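Local coordinates for flavoredoxin (Desulfovibrio vulgaris str. 'Miyazaki F', PDB 2D5M), which binds flavin mononucleotide and probably serves as an electron-transfer flavoprotein, at residues F17-Y22 / R58-R63; G103-A108 / D140-E145; D155-D160 / Y172-F177; K121-I126 / Q133-I138. All coordinates share one frame; numbering follows the deposited sequence.

From the N terminus, contact 1 is the first to close, bringing helix 55-63 back onto strand 14-22. Contact 2 then joins the turn between strands 100-102 and 109-111 to strand 133-144, and inside the loop it closes lies contact 4, the hairpin of strands 116-126 and 133-144. Contact 3 follows last, setting helix 156-159 against strand 170-180. Contacts 1 and 4 meet where Ile-60 packs on Leu-122 and Phe-134, while the salt bridge of Arg-63 with Asp-107 ties contact 1 to the turn of contact 2. Contact 3 lies across the chain's centre from contacts 1 and 4; all four reach the large antiparallel sheet, and contacts 2, 3 and 4 also touch the second subunit.

Contact 1: F17-Y22 / R58-R63; sequences FLVGTY and RSITER
Thr-21 and Ile-60 make the tight apolar touch: CG2 of Thr-21 lies 3.5 Å from CG1 of Ile-60, the two side chains crossing at about a right angle. Two residues earlier in the strand, CG1 of Val-19 reaches CD1 of Ile-60 at 4.2 Å, so that short, branched residues accept the longer isoleucine. Thr-21 also shows the helix a polar side. Its OG1 sits between the backbone N and the carbonyl carbon (chi1 58°), and a water 2.8 Å from this OG1 joins it to OG of Ser-59; the small serine brings its CB within 3.4 Å of O of Tyr-22. That O receives a weak, bent bond from NE of Arg-63 (3.3 Å, 127° at the hydrogen), and NE also lies 3.5 Å from CB of Tyr-22. The arginine is anchored outside: NH1 forms a salt bridge with Asp-107, NH2 bonds to O of Asp-23. The contact joins a helix to the sheet of the flavin reductase-like domain, the side chain of Thr-21 about 7 Å from bound flavin mononucleotide. Residues 58-63 run at 60° to residues 17-22, with Phe-66 of strand 65-70 against Val-19, Thr-21 and Ile-60, and strand 28-41 along the strand's other edge.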
loop_
_atom_site.group_PDB
_atom_site.type_symbol
_atom_site.label_atom_id
_atom_site.label_comp_id
_atom_site.label_asym_id
_atom_site.label_seq_id
_atom_site.Cartn_x
_atom_site.Cartn_y
_atom_site.Cartn_z
ATOM N N PHE A 17 -1.000 8.976 0.771
ATOM C CA PHE A 17 -0.617 9.749 -0.392
ATOM C C PHE A 17 -1.444 11.029 -0.485
ATOM O O PHE A 17 -2.649 10.977 -0.417
ATOM C CB PHE A 17 -0.878 8.922 -1.644
ATOM C CG PHE A 17 0.031 7.686 -1.803
ATOM C CD1 PHE A 17 -0.391 6.663 -2.653
ATOM C CD2 PHE A 17 1.261 7.528 -1.161
ATOM C CE1 PHE A 17 0.359 5.544 -2.923
ATOM C CE2 PHE A 17 2.033 6.377 -1.455
ATOM C CZ PHE A 17 1.608 5.400 -2.331
ATOM N N LEU A 18 -0.793 12.164 -0.751
ATOM C CA LEU A 18 -1.541 13.350 -1.092
ATOM C C LEU A 18 -1.564 13.496 -2.620
ATOM O O LEU A 18 -0.528 13.726 -3.272
ATOM C CB LEU A 18 -1.035 14.622 -0.459
ATOM C CG LEU A 18 -1.368 14.707 1.048
ATOM C CD1 LEU A 18 -0.519 13.714 1.820
ATOM C CD2 LEU A 18 -1.248 16.155 1.513
ATOM N N VAL A 19 -2.739 13.310 -3.202
ATOM C CA VAL A 19 -2.944 13.329 -4.647
ATOM C C VAL A 19 -3.186 14.752 -5.064
ATOM O O VAL A 19 -4.149 15.394 -4.603
ATOM C CB VAL A 19 -4.132 12.437 -5.028
ATOM C CG1 VAL A 19 -4.360 12.508 -6.521
ATOM C CG2 VAL A 19 -3.895 10.976 -4.617
ATOM N N GLY A 20 -2.294 15.279 -5.911
ATOM C CA GLY A 20 -2.296 16.695 -6.311
ATOM C C GLY A 20 -2.810 16.853 -7.717
ATOM O O GLY A 20 -2.448 16.092 -8.628
ATOM N N THR A 21 -3.633 17.872 -7.950
ATOM C CA THR A 21 -4.244 18.161 -9.232
ATOM C C THR A 21 -4.471 19.671 -9.417
ATOM O O THR A 21 -4.396 20.441 -8.463
ATOM C CB THR A 21 -5.622 17.488 -9.353
ATOM O OG1 THR A 21 -6.476 17.928 -8.292
ATOM C CG2 THR A 21 -5.553 15.960 -9.411
ATOM N N TYR A 22 -4.722 20.057 -10.661
ATOM C CA TYR A 22 -5.278 21.367 -10.986
ATOM C C TYR A 22 -6.718 21.216 -11.469
ATOM O O TYR A 22 -7.007 20.330 -12.282
ATOM C CB TYR A 22 -4.474 22.034 -12.113
ATOM C CG TYR A 22 -3.103 22.494 -11.761
ATOM C CD1 TYR A 22 -2.851 23.403 -10.778
ATOM C CD2 TYR A 22 -1.988 21.966 -12.475
ATOM C CE1 TYR A 22 -1.554 23.819 -10.461
ATOM C CE2 TYR A 22 -0.709 22.380 -12.161
ATOM C CZ TYR A 22 -0.487 23.321 -11.169
ATOM O OH TYR A 22 0.790 23.684 -10.884
ATOM N N ARG A 58 -12.827 14.748 -10.492
ATOM C CA ARG A 58 -13.181 15.570 -11.644
ATOM C C ARG A 58 -11.908 16.099 -12.281
ATOM O O ARG A 58 -11.726 16.017 -13.503
ATOM C CB ARG A 58 -14.091 16.702 -11.222
ATOM C CG ARG A 58 -14.407 17.658 -12.397
ATOM C CD ARG A 58 -15.368 18.752 -11.954
ATOM N NE ARG A 58 -15.587 19.675 -13.057
ATOM C CZ ARG A 58 -16.530 20.633 -13.026
ATOM N NH1 ARG A 58 -17.261 20.742 -11.928
ATOM N NH2 ARG A 58 -16.685 21.443 -14.075
ATOM N N SER A 59 -11.006 16.637 -11.492
ATOM C CA SER A 59 -9.786 17.232 -12.067
ATOM C C SER A 59 -8.946 16.193 -12.808
ATOM O O SER A 59 -8.393 16.499 -13.875
ATOM C CB SER A 59 -8.961 17.909 -10.967
ATOM O OG SER A 59 -9.714 18.994 -10.456
ATOM N N ILE A 60 -8.843 14.973 -12.288
ATOM C CA ILE A 60 -8.048 13.973 -12.972
ATOM C C ILE A 60 -8.706 13.593 -14.274
ATOM O O ILE A 60 -8.029 13.412 -15.302
ATOM C CB ILE A 60 -7.817 12.713 -12.093
ATOM C CG1 ILE A 60 -6.952 13.072 -10.896
ATOM C CG2 ILE A 60 -7.226 11.577 -12.923
ATOM C CD1 ILE A 60 -6.725 11.945 -9.900
ATOM N N THR A 61 -10.030 13.463 -14.306
ATOM C CA THR A 61 -10.725 13.139 -15.553
ATOM C C THR A 61 -10.510 14.235 -16.581
ATOM O O THR A 61 -10.439 13.958 -17.782
ATOM C CB THR A 61 -12.222 12.862 -15.406
ATOM O OG1 THR A 61 -12.941 14.004 -15.010
ATOM C CG2 THR A 61 -12.517 11.758 -14.390
ATOM N N GLU A 62 -10.346 15.470 -16.183
ATOM C CA GLU A 62 -10.177 16.586 -17.104
ATOM C C GLU A 62 -8.744 16.751 -17.574
ATOM O O GLU A 62 -8.543 17.068 -18.734
ATOM C CB GLU A 62 -10.617 17.882 -16.363
ATOM C CG GLU A 62 -12.122 17.955 -16.150
ATOM C CD GLU A 62 -12.604 19.109 -15.301
ATOM O OE1 GLU A 62 -11.744 19.748 -14.615
ATOM O OE2 GLU A 62 -13.869 19.330 -15.264
ATOM N N ARG A 63 -7.765 16.614 -16.688
ATOM C CA ARG A 63 -6.392 16.898 -17.064
ATOM C C ARG A 63 -5.539 15.696 -17.359
ATOM O O ARG A 63 -4.463 15.796 -17.965
ATOM C CB ARG A 63 -5.700 17.720 -15.982
ATOM C CG ARG A 63 -6.237 19.185 -16.135
ATOM C CD ARG A 63 -5.401 20.081 -15.258
ATOM N NE ARG A 63 -6.012 21.383 -15.208
ATOM C CZ ARG A 63 -5.703 22.409 -15.954
ATOM N NH1 ARG A 63 -4.764 22.341 -16.890
ATOM N NH2 ARG A 63 -6.385 23.521 -15.787
HETATM O O HOH W 1 -8.729 19.537 -8.050
HETATM O O HOH W 2 -9.015 20.300 -14.504
#

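Contact 2: G103-A108 / D140-E145; sequences GEHVDA and DVKVDE
Lys-142 reaches from its strand to Glu-104 and His-105 in the turn. From CB the chain sets out with CG anti to the carbonyl carbon, and then bends at chi3 and again at chi4. CD passes OE1 of Glu-104 at 3.9 Å and CE nears it to 3.3 Å. At the tip, NZ bonds to the same OE1 at 2.7 Å, approaching on the anti side and 31° out of the carboxylate plane. A second salt bridge, also 2.7 Å, runs from NZ to OD2 of Asp-140 and uses that oxygen's anti lone pair; Glu-119 supplies a third carboxylate. This is a salt-bridge network, in which a long lysine suits its buried strand position because its ammonium can answer several acids at once. Its positive charge probably offsets the repulsion between OE1 of Glu-104 and OD2 of Asp-140, 4.4 Å apart. The network pins the turn between strands 100-102 and 109-111 to strand 133-144, and Glu-119 adds to the hold by accepting from the backbone N of both Glu-104 and His-105. The imidazole of His-105 packs by CD2 on CB of Asp-140 at 3.6 Å, its plane 71° from that of the carboxylate, while NZ of Lys-142 lies near the ring's edge. Through OD1, Asp-140 is hydrogen-bonded to OG of Ser-4 of the second subunit, and residues 142-144 pair antiparallel with a strand of that subunit.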
loop_
_atom_site.group_PDB
_atom_site.type_symbol
_atom_site.label_atom_id
_atom_site.label_comp_id
_atom_site.label_asym_id
_atom_site.label_seq_id
_atom_site.Cartn_x
_atom_site.Cartn_y
_atom_site.Cartn_z
ATOM N N GLY A 103 4.355 20.419 -11.570
ATOM C CA GLY A 103 5.098 19.314 -12.116
ATOM C C GLY A 103 5.951 19.730 -13.292
ATOM O O GLY A 103 5.586 20.618 -14.051
ATOM N N GLU A 104 7.093 19.064 -13.406
ATOM C CA GLU A 104 7.995 19.308 -14.541
ATOM C C GLU A 104 7.596 18.500 -15.744
ATOM O O GLU A 104 7.973 18.881 -16.876
ATOM C CB GLU A 104 9.445 19.026 -14.095
ATOM C CG GLU A 104 9.883 20.061 -13.040
ATOM C CD GLU A 104 11.299 19.770 -12.548
ATOM O OE1 GLU A 104 11.588 18.532 -12.382
ATOM O OE2 GLU A 104 12.148 20.679 -12.358
ATOM N N HIS A 105 6.919 17.368 -15.543
ATOM C CA HIS A 105 6.612 16.414 -16.576
ATOM C C HIS A 105 5.110 16.262 -16.827
ATOM O O HIS A 105 4.718 15.746 -17.869
ATOM C CB HIS A 105 7.204 15.034 -16.235
ATOM C CG HIS A 105 8.675 15.081 -16.014
ATOM N ND1 HIS A 105 9.596 14.978 -17.013
ATOM C CD2 HIS A 105 9.363 15.279 -14.837
ATOM C CE1 HIS A 105 10.791 15.096 -16.431
ATOM N NE2 HIS A 105 10.689 15.281 -15.137
ATOM N N VAL A 106 4.280 16.633 -15.857
ATOM C CA VAL A 106 2.811 16.401 -15.938
ATOM C C VAL A 106 2.106 17.673 -15.456
ATOM O O VAL A 106 2.671 18.449 -14.688
ATOM C CB VAL A 106 2.316 15.168 -15.173
ATOM C CG1 VAL A 106 3.174 13.927 -15.488
ATOM C CG2 VAL A 106 2.312 15.408 -13.669
ATOM N N ASP A 107 0.868 17.759 -15.922
ATOM C CA ASP A 107 -0.001 18.924 -15.662
ATOM C C ASP A 107 -0.717 18.838 -14.318
ATOM O O ASP A 107 -1.954 18.651 -14.245
ATOM C CB ASP A 107 -1.004 19.037 -16.791
ATOM C CG ASP A 107 -1.801 20.320 -16.731
ATOM O OD1 ASP A 107 -1.355 21.286 -16.058
ATOM O OD2 ASP A 107 -2.866 20.344 -17.397
ATOM N N ALA A 108 0.042 18.944 -13.224
ATOM C CA ALA A 108 -0.446 18.824 -11.844
ATOM C C ALA A 108 0.584 19.405 -10.905
ATOM O O ALA A 108 1.789 19.306 -11.177
ATOM C CB ALA A 108 -0.737 17.383 -11.474
ATOM N N ASP A 140 8.196 10.619 -13.065
ATOM C CA ASP A 140 9.358 11.062 -12.308
ATOM C C ASP A 140 9.063 10.903 -10.853
ATOM O O ASP A 140 7.938 11.067 -10.395
ATOM C CB ASP A 140 9.676 12.544 -12.587
ATOM C CG ASP A 140 11.050 12.975 -12.144
ATOM O OD1 ASP A 140 11.975 12.135 -12.103
ATOM O OD2 ASP A 140 11.254 14.168 -11.857
ATOM N N VAL A 141 10.087 10.579 -10.095
ATOM C CA VAL A 141 10.076 10.590 -8.634
ATOM C C VAL A 141 11.156 11.584 -8.175
ATOM O O VAL A 141 12.319 11.463 -8.564
ATOM C CB VAL A 141 10.371 9.185 -8.094
ATOM C CG1 VAL A 141 10.420 9.257 -6.557
ATOM C CG2 VAL A 141 9.383 8.154 -8.611
ATOM N N LYS A 142 10.759 12.570 -7.400
ATOM C CA LYS A 142 11.607 13.631 -6.912
ATOM C C LYS A 142 11.754 13.520 -5.408
ATOM O O LYS A 142 10.756 13.383 -4.700
ATOM C CB LYS A 142 11.045 15.029 -7.261
ATOM C CG LYS A 142 11.220 15.406 -8.736
ATOM C CD LYS A 142 10.905 16.893 -8.897
ATOM C CE LYS A 142 9.832 17.140 -9.909
ATOM N NZ LYS A 142 10.173 16.589 -11.253
ATOM N N VAL A 143 12.976 13.605 -4.941
ATOM C CA VAL A 143 13.253 13.457 -3.484
ATOM C C VAL A 143 14.190 14.545 -3.067
ATOM O O VAL A 143 15.169 14.855 -3.733
ATOM C CB VAL A 143 13.814 12.064 -3.216
ATOM C CG1 VAL A 143 14.138 11.921 -1.723
ATOM C CG2 VAL A 143 12.855 10.962 -3.644
ATOM N N ASP A 144 13.956 15.127 -1.917
ATOM C CA ASP A 144 14.874 16.100 -1.309
ATOM C C ASP A 144 16.291 15.512 -1.258
ATOM O O ASP A 144 16.508 14.364 -0.819
ATOM C CB ASP A 144 14.389 16.460 0.086
ATOM C CG ASP A 144 13.234 17.415 0.237
ATOM O OD1 ASP A 144 12.878 17.991 -0.803
ATOM O OD2 ASP A 144 12.689 17.588 1.337
ATOM N N GLU A 145 17.260 16.318 -1.662
ATOM C CA GLU A 145 18.640 15.836 -1.642
ATOM C C GLU A 145 19.072 15.371 -0.246
ATOM O O GLU A 145 19.868 14.450 -0.137
ATOM C CB GLU A 145 19.593 16.943 -2.051
ATOM C CG GLU A 145 19.288 17.616 -3.378
ATOM C CD GLU A 145 20.164 18.850 -3.591
ATOM O OE1 GLU A 145 20.481 19.030 -4.785
ATOM O OE2 GLU A 145 20.519 19.600 -2.674
#

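Contact 3: D155-D160 / Y172-F177; sequences DINKVD and YAVGEF
Asn-157 faces the strand with its amide, and ND2 donates to O of Gly-175 at 2.9 Å. The bond is nearly straight, 167° at the hydrogen, and the acceptor lies in the amide plane, whereas seen from the carbonyl the donor is tilted 31° out of plane. Chi1 sets CG anti to the carbonyl carbon (-71°), and ND2, beyond it, reaches Gly-175. Asparagine suits the place because its amide both gives and receives: ND2 also donates to a water, while OD1 accepts from another water that in turn takes the N-H of Phe-177.

Ile-156 and Val-174 meet differently, crossing at about a right angle with CD1 of the isoleucine 4.2 Å from CG1 of the valine. CG1 is anti to the backbone N in both; in Ile-156 an anti chi2 then extends the chain to the CD1 that makes the touch. Asp-160 completes the contact at the helix's C-terminal end. Its OD2 lies 4.3 Å from CB of Ala-173 and 2.7 Å from a water that accepts from N of Val-174, while OD1 is held in a salt bridge by Arg-73. At the opposite end Asp-155 is the N-cap, its OD2 taking weak bonds from N of Asn-157 and of Lys-158.

The short helix 156-159 rests against strand 170-180 at the dimer interface. Pro-161 touches both Ile-156 and Val-174, Tyr-172 of the second subunit packs on Ile-156 and Asn-157, and strand 170-180 pairs antiparallel with a strand of that subunit.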
loop_
_atom_site.group_PDB
_atom_site.type_symbol
_atom_site.label_atom_id
_atom_site.label_comp_id
_atom_site.label_asym_id
_atom_site.label_seq_id
_atom_site.Cartn_x
_atom_site.Cartn_y
_atom_site.Cartn_z
ATOM N N ASP A 155 16.671 7.363 1.649
ATOM C CA ASP A 155 16.695 6.837 2.997
ATOM C C ASP A 155 15.286 7.003 3.569
ATOM O O ASP A 155 14.889 8.131 3.860
ATOM C CB ASP A 155 17.711 7.587 3.844
ATOM C CG ASP A 155 17.830 7.066 5.239
ATOM O OD1 ASP A 155 18.964 7.227 5.773
ATOM O OD2 ASP A 155 16.886 6.504 5.785
ATOM N N ILE A 156 14.561 5.886 3.708
ATOM C CA ILE A 156 13.195 5.991 4.156
ATOM C C ILE A 156 13.046 6.651 5.518
ATOM O O ILE A 156 12.047 7.318 5.786
ATOM C CB ILE A 156 12.528 4.578 4.183
ATOM C CG1 ILE A 156 11.006 4.690 4.299
ATOM C CG2 ILE A 156 13.167 3.694 5.221
ATOM C CD1 ILE A 156 10.339 3.364 4.111
ATOM N N ASN A 157 14.006 6.494 6.415
ATOM C CA ASN A 157 13.884 7.178 7.705
ATOM C C ASN A 157 14.108 8.689 7.604
ATOM O O ASN A 157 13.585 9.428 8.455
ATOM C CB ASN A 157 14.882 6.581 8.685
ATOM C CG ASN A 157 14.570 5.205 9.153
ATOM O OD1 ASN A 157 15.471 4.339 9.107
ATOM N ND2 ASN A 157 13.312 4.947 9.580
ATOM N N LYS A 158 14.861 9.160 6.609
ATOM C CA LYS A 158 14.981 10.588 6.374
ATOM C C LYS A 158 13.751 11.137 5.685
ATOM O O LYS A 158 13.238 12.223 6.055
ATOM C CB LYS A 158 16.240 10.905 5.549
ATOM C CG LYS A 158 17.520 10.638 6.360
ATOM C CD LYS A 158 18.756 10.848 5.514
ATOM C CE LYS A 158 20.047 10.970 6.307
ATOM N NZ LYS A 158 21.102 11.518 5.382
ATOM N N VAL A 159 13.221 10.410 4.691
ATOM C CA VAL A 159 11.924 10.776 4.120
ATOM C C VAL A 159 10.859 10.862 5.218
ATOM O O VAL A 159 10.041 11.799 5.289
ATOM C CB VAL A 159 11.516 9.814 3.000
ATOM C CG1 VAL A 159 10.128 10.124 2.491
ATOM C CG2 VAL A 159 12.515 9.897 1.852
ATOM N N ASP A 160 10.864 9.848 6.070
ATOM C CA ASP A 160 10.014 9.779 7.232
ATOM C C ASP A 160 8.525 9.811 6.877
ATOM O O ASP A 160 7.743 10.595 7.431
ATOM C CB ASP A 160 10.366 10.934 8.188
ATOM C CG ASP A 160 9.736 10.801 9.526
ATOM O OD1 ASP A 160 9.290 11.840 10.104
ATOM O OD2 ASP A 160 9.697 9.659 10.063
ATOM N N TYR A 172 1.034 6.495 11.896
ATOM C CA TYR A 172 2.279 5.976 12.460
ATOM C C TYR A 172 3.462 6.358 11.603
ATOM O O TYR A 172 3.344 6.565 10.401
ATOM C CB TYR A 172 2.212 4.416 12.591
ATOM C CG TYR A 172 1.360 4.011 13.773
ATOM C CD1 TYR A 172 1.942 3.651 14.956
ATOM C CD2 TYR A 172 -0.022 4.005 13.703
ATOM C CE1 TYR A 172 1.170 3.293 16.039
ATOM C CE2 TYR A 172 -0.805 3.689 14.763
ATOM C CZ TYR A 172 -0.201 3.322 15.957
ATOM O OH TYR A 172 -0.990 2.998 17.022
ATOM N N ALA A 173 4.659 6.449 12.204
ATOM C CA ALA A 173 5.920 6.588 11.533
ATOM C C ALA A 173 6.488 5.224 11.134
ATOM O O ALA A 173 6.067 4.189 11.668
ATOM C CB ALA A 173 6.943 7.306 12.407
ATOM N N VAL A 174 7.425 5.259 10.237
ATOM C CA VAL A 174 8.293 4.123 9.923
ATOM C C VAL A 174 9.350 4.022 11.001
ATOM O O VAL A 174 9.912 5.004 11.452
ATOM C CB VAL A 174 8.952 4.255 8.519
ATOM C CG1 VAL A 174 9.902 3.115 8.267
ATOM C CG2 VAL A 174 7.907 4.335 7.434
ATOM N N GLY A 175 9.608 2.773 11.415
ATOM C CA GLY A 175 10.620 2.438 12.383
ATOM C C GLY A 175 11.913 1.959 11.812
ATOM O O GLY A 175 12.388 2.450 10.778
ATOM N N GLU A 176 12.522 1.020 12.495
ATOM C CA GLU A 176 13.895 0.646 12.178
ATOM C C GLU A 176 14.006 -0.351 11.026
ATOM O O GLU A 176 13.114 -1.140 10.738
ATOM C CB GLU A 176 14.594 0.065 13.415
ATOM C CG GLU A 176 13.791 -1.172 13.815
ATOM C CD GLU A 176 12.895 -0.888 15.026
ATOM O OE1 GLU A 176 13.160 -1.647 16.004
ATOM O OE2 GLU A 176 12.009 0.016 14.963
ATOM N N PHE A 177 15.180 -0.272 10.389
ATOM C CA PHE A 177 15.576 -1.265 9.422
ATOM C C PHE A 177 15.558 -2.671 10.041
ATOM O O PHE A 177 16.054 -2.882 11.145
ATOM C CB PHE A 177 17.002 -0.920 8.923
ATOM C CG PHE A 177 17.606 -1.984 8.044
ATOM C CD1 PHE A 177 18.490 -2.919 8.591
ATOM C CD2 PHE A 177 17.325 -2.049 6.682
ATOM C CE1 PHE A 177 19.052 -3.875 7.808
ATOM C CE2 PHE A 177 17.893 -3.039 5.929
ATOM C CZ PHE A 177 18.753 -3.928 6.491
HETATM O O HOH W 3 11.319 6.982 10.130
HETATM O O HOH W 4 16.640 2.389 10.551
HETATM O O HOH W 5 8.227 7.629 8.979
#

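Contact 4: K121-I126 / Q133-I138; sequences KLIHQI and QFIGEI
Ile-123 and His-124 share one partner, the carbonyl of Ile-135. The bond from N of Ile-123 to O of Ile-135 is short and straight (2.8 Å, 175°), that from N of His-124 to the same oxygen weak and long at 3.3 Å; N of Ile-135 answers O of His-124 at 2.9 Å. Elsewhere reciprocal backbone pairs join Lys-121 to Glu-137 and Ile-126 to Gln-133, and CA of Gly-136 comes within 3.3 Å of O of Lys-121 in a CA-H...O contact.

Among charged groups, the side chains of Lys-121 and Glu-137 run side by side, and NZ and OE1 form a weak salt bridge at 3.3 Å.

Apolar contacts fall on two faces. On one, CD1 of Leu-122 meets CD2 of Phe-134 at 3.7 Å, and Gln-125 lies alongside the same ring; Leu-122 and Phe-134 suit this face because apolar Ile-60 of helix 55-63 covers both. On the other, CD1 of Ile-126 packs 3.6 Å from CG1 of Ile-135, and CB of Ile-135 lies at the edge of the His-124 ring, in its plane. Ile-123 and His-124 opposite the single residue Ile-135 make a classic beta bulge in this antiparallel hairpin.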
loop_
_atom_site.group_PDB
_atom_site.type_symbol
_atom_site.label_atom_id
_atom_site.label_comp_id
_atom_site.label_asym_id
_atom_site.label_seq_id
_atom_site.Cartn_x
_atom_site.Cartn_y
_atom_site.Cartn_z
ATOM N N LYS A 121 1.107 10.431 -15.104
ATOM C CA LYS A 121 0.240 10.589 -16.265
ATOM C C LYS A 121 -0.860 9.571 -16.190
ATOM O O LYS A 121 -0.588 8.360 -16.041
ATOM C CB LYS A 121 1.033 10.387 -17.554
ATOM C CG LYS A 121 0.282 10.366 -18.865
ATOM C CD LYS A 121 1.144 10.067 -20.085
ATOM C CE LYS A 121 1.740 8.669 -20.068
ATOM N NZ LYS A 121 2.238 8.101 -21.331
ATOM N N LEU A 122 -2.133 9.945 -16.316
ATOM C CA LEU A 122 -3.213 8.982 -16.287
ATOM C C LEU A 122 -3.133 8.062 -17.515
ATOM O O LEU A 122 -3.131 8.564 -18.652
ATOM C CB LEU A 122 -4.554 9.717 -16.311
ATOM C CG LEU A 122 -5.777 8.819 -16.140
ATOM C CD1 LEU A 122 -5.774 8.116 -14.809
ATOM C CD2 LEU A 122 -7.075 9.626 -16.369
ATOM N N ILE A 123 -3.116 6.760 -17.296
ATOM C CA ILE A 123 -3.056 5.782 -18.382
ATOM C C ILE A 123 -4.271 4.846 -18.381
ATOM O O ILE A 123 -4.577 4.306 -19.462
ATOM C CB ILE A 123 -1.723 5.021 -18.432
ATOM C CG1 ILE A 123 -1.403 4.298 -17.124
ATOM C CG2 ILE A 123 -0.612 5.959 -18.856
ATOM C CD1 ILE A 123 -0.326 3.237 -17.299
ATOM N N HIS A 124 -4.974 4.643 -17.284
ATOM C CA HIS A 124 -6.175 3.828 -17.319
ATOM C C HIS A 124 -7.159 4.371 -16.319
ATOM O O HIS A 124 -6.750 4.878 -15.253
ATOM C CB HIS A 124 -5.939 2.347 -16.972
ATOM C CG HIS A 124 -4.884 1.624 -17.763
ATOM N ND1 HIS A 124 -5.062 1.261 -19.077
ATOM C CD2 HIS A 124 -3.639 1.176 -17.395
ATOM C CE1 HIS A 124 -3.961 0.622 -19.492
ATOM N NE2 HIS A 124 -3.091 0.557 -18.503
ATOM N N GLN A 125 -8.443 4.306 -16.577
ATOM C CA GLN A 125 -9.515 4.612 -15.630
ATOM C C GLN A 125 -10.356 3.369 -15.595
ATOM O O GLN A 125 -11.074 3.041 -16.576
ATOM C CB GLN A 125 -10.257 5.886 -16.016
ATOM C CG GLN A 125 -11.343 6.308 -15.038
ATOM C CD GLN A 125 -12.110 7.548 -15.351
ATOM O OE1 GLN A 125 -13.176 7.715 -14.774
ATOM N NE2 GLN A 125 -11.574 8.423 -16.182
ATOM N N ILE A 126 -10.285 2.617 -14.528
ATOM C CA ILE A 126 -10.907 1.289 -14.415
ATOM C C ILE A 126 -12.173 1.384 -13.620
ATOM O O ILE A 126 -12.201 1.912 -12.501
ATOM C CB ILE A 126 -9.939 0.298 -13.778
ATOM C CG1 ILE A 126 -8.654 0.169 -14.647
ATOM C CG2 ILE A 126 -10.486 -1.077 -13.466
ATOM C CD1 ILE A 126 -7.502 -0.506 -14.006
ATOM N N GLN A 133 -10.774 2.878 -10.136
ATOM C CA GLN A 133 -9.380 3.165 -9.881
ATOM C C GLN A 133 -8.812 3.947 -11.039
ATOM O O GLN A 133 -9.051 3.656 -12.203
ATOM C CB GLN A 133 -8.431 1.948 -9.659
ATOM C CG GLN A 133 -8.740 0.930 -8.612
ATOM C CD GLN A 133 -7.863 -0.273 -9.089
ATOM O OE1 GLN A 133 -6.839 -0.543 -8.500
ATOM N NE2 GLN A 133 -8.352 -0.783 -10.222
ATOM N N PHE A 134 -8.002 4.923 -10.687
ATOM C CA PHE A 134 -7.157 5.607 -11.662
ATOM C C PHE A 134 -5.760 4.984 -11.643
ATOM O O PHE A 134 -5.218 4.777 -10.553
ATOM C CB PHE A 134 -7.022 7.107 -11.350
ATOM C CG PHE A 134 -8.261 7.920 -11.499
ATOM C CD1 PHE A 134 -8.805 8.563 -10.410
ATOM C CD2 PHE A 134 -8.878 8.126 -12.729
ATOM C CE1 PHE A 134 -9.902 9.363 -10.559
ATOM C CE2 PHE A 134 -10.005 8.930 -12.815
ATOM C CZ PHE A 134 -10.545 9.537 -11.744
ATOM N N ILE A 135 -5.224 4.691 -12.797
ATOM C CA ILE A 135 -3.872 4.136 -12.921
ATOM C C ILE A 135 -3.020 5.214 -13.524
ATOM O O ILE A 135 -3.265 5.694 -14.663
ATOM C CB ILE A 135 -3.848 2.895 -13.804
ATOM C CG1 ILE A 135 -4.916 1.866 -13.418
ATOM C CG2 ILE A 135 -2.450 2.314 -13.798
ATOM C CD1 ILE A 135 -4.788 1.395 -12.019
ATOM N N GLY A 136 -2.012 5.658 -12.775
ATOM C CA GLY A 136 -1.058 6.631 -13.257
ATOM C C GLY A 136 0.276 5.998 -13.562
ATOM O O GLY A 136 0.784 5.199 -12.791
ATOM N N GLU A 137 0.828 6.376 -14.706
ATOM C CA GLU A 137 2.199 6.022 -15.058
ATOM C C GLU A 137 3.119 7.009 -14.352
ATOM O O GLU A 137 2.969 8.218 -14.478
ATOM C CB GLU A 137 2.430 6.089 -16.554
ATOM C CG GLU A 137 3.849 5.781 -16.951
ATOM C CD GLU A 137 4.112 5.692 -18.443
ATOM O OE1 GLU A 137 3.127 5.667 -19.232
ATOM O OE2 GLU A 137 5.321 5.658 -18.822
ATOM N N ILE A 138 4.100 6.503 -13.635
ATOM C CA ILE A 138 5.104 7.307 -12.974
ATOM C C ILE A 138 6.083 7.850 -14.004
ATOM O O ILE A 138 6.785 7.101 -14.676
ATOM C CB ILE A 138 5.884 6.465 -11.925
ATOM C CG1 ILE A 138 4.945 5.942 -10.844
ATOM C CG2 ILE A 138 7.026 7.249 -11.343
ATOM C CD1 ILE A 138 5.574 4.909 -9.889
#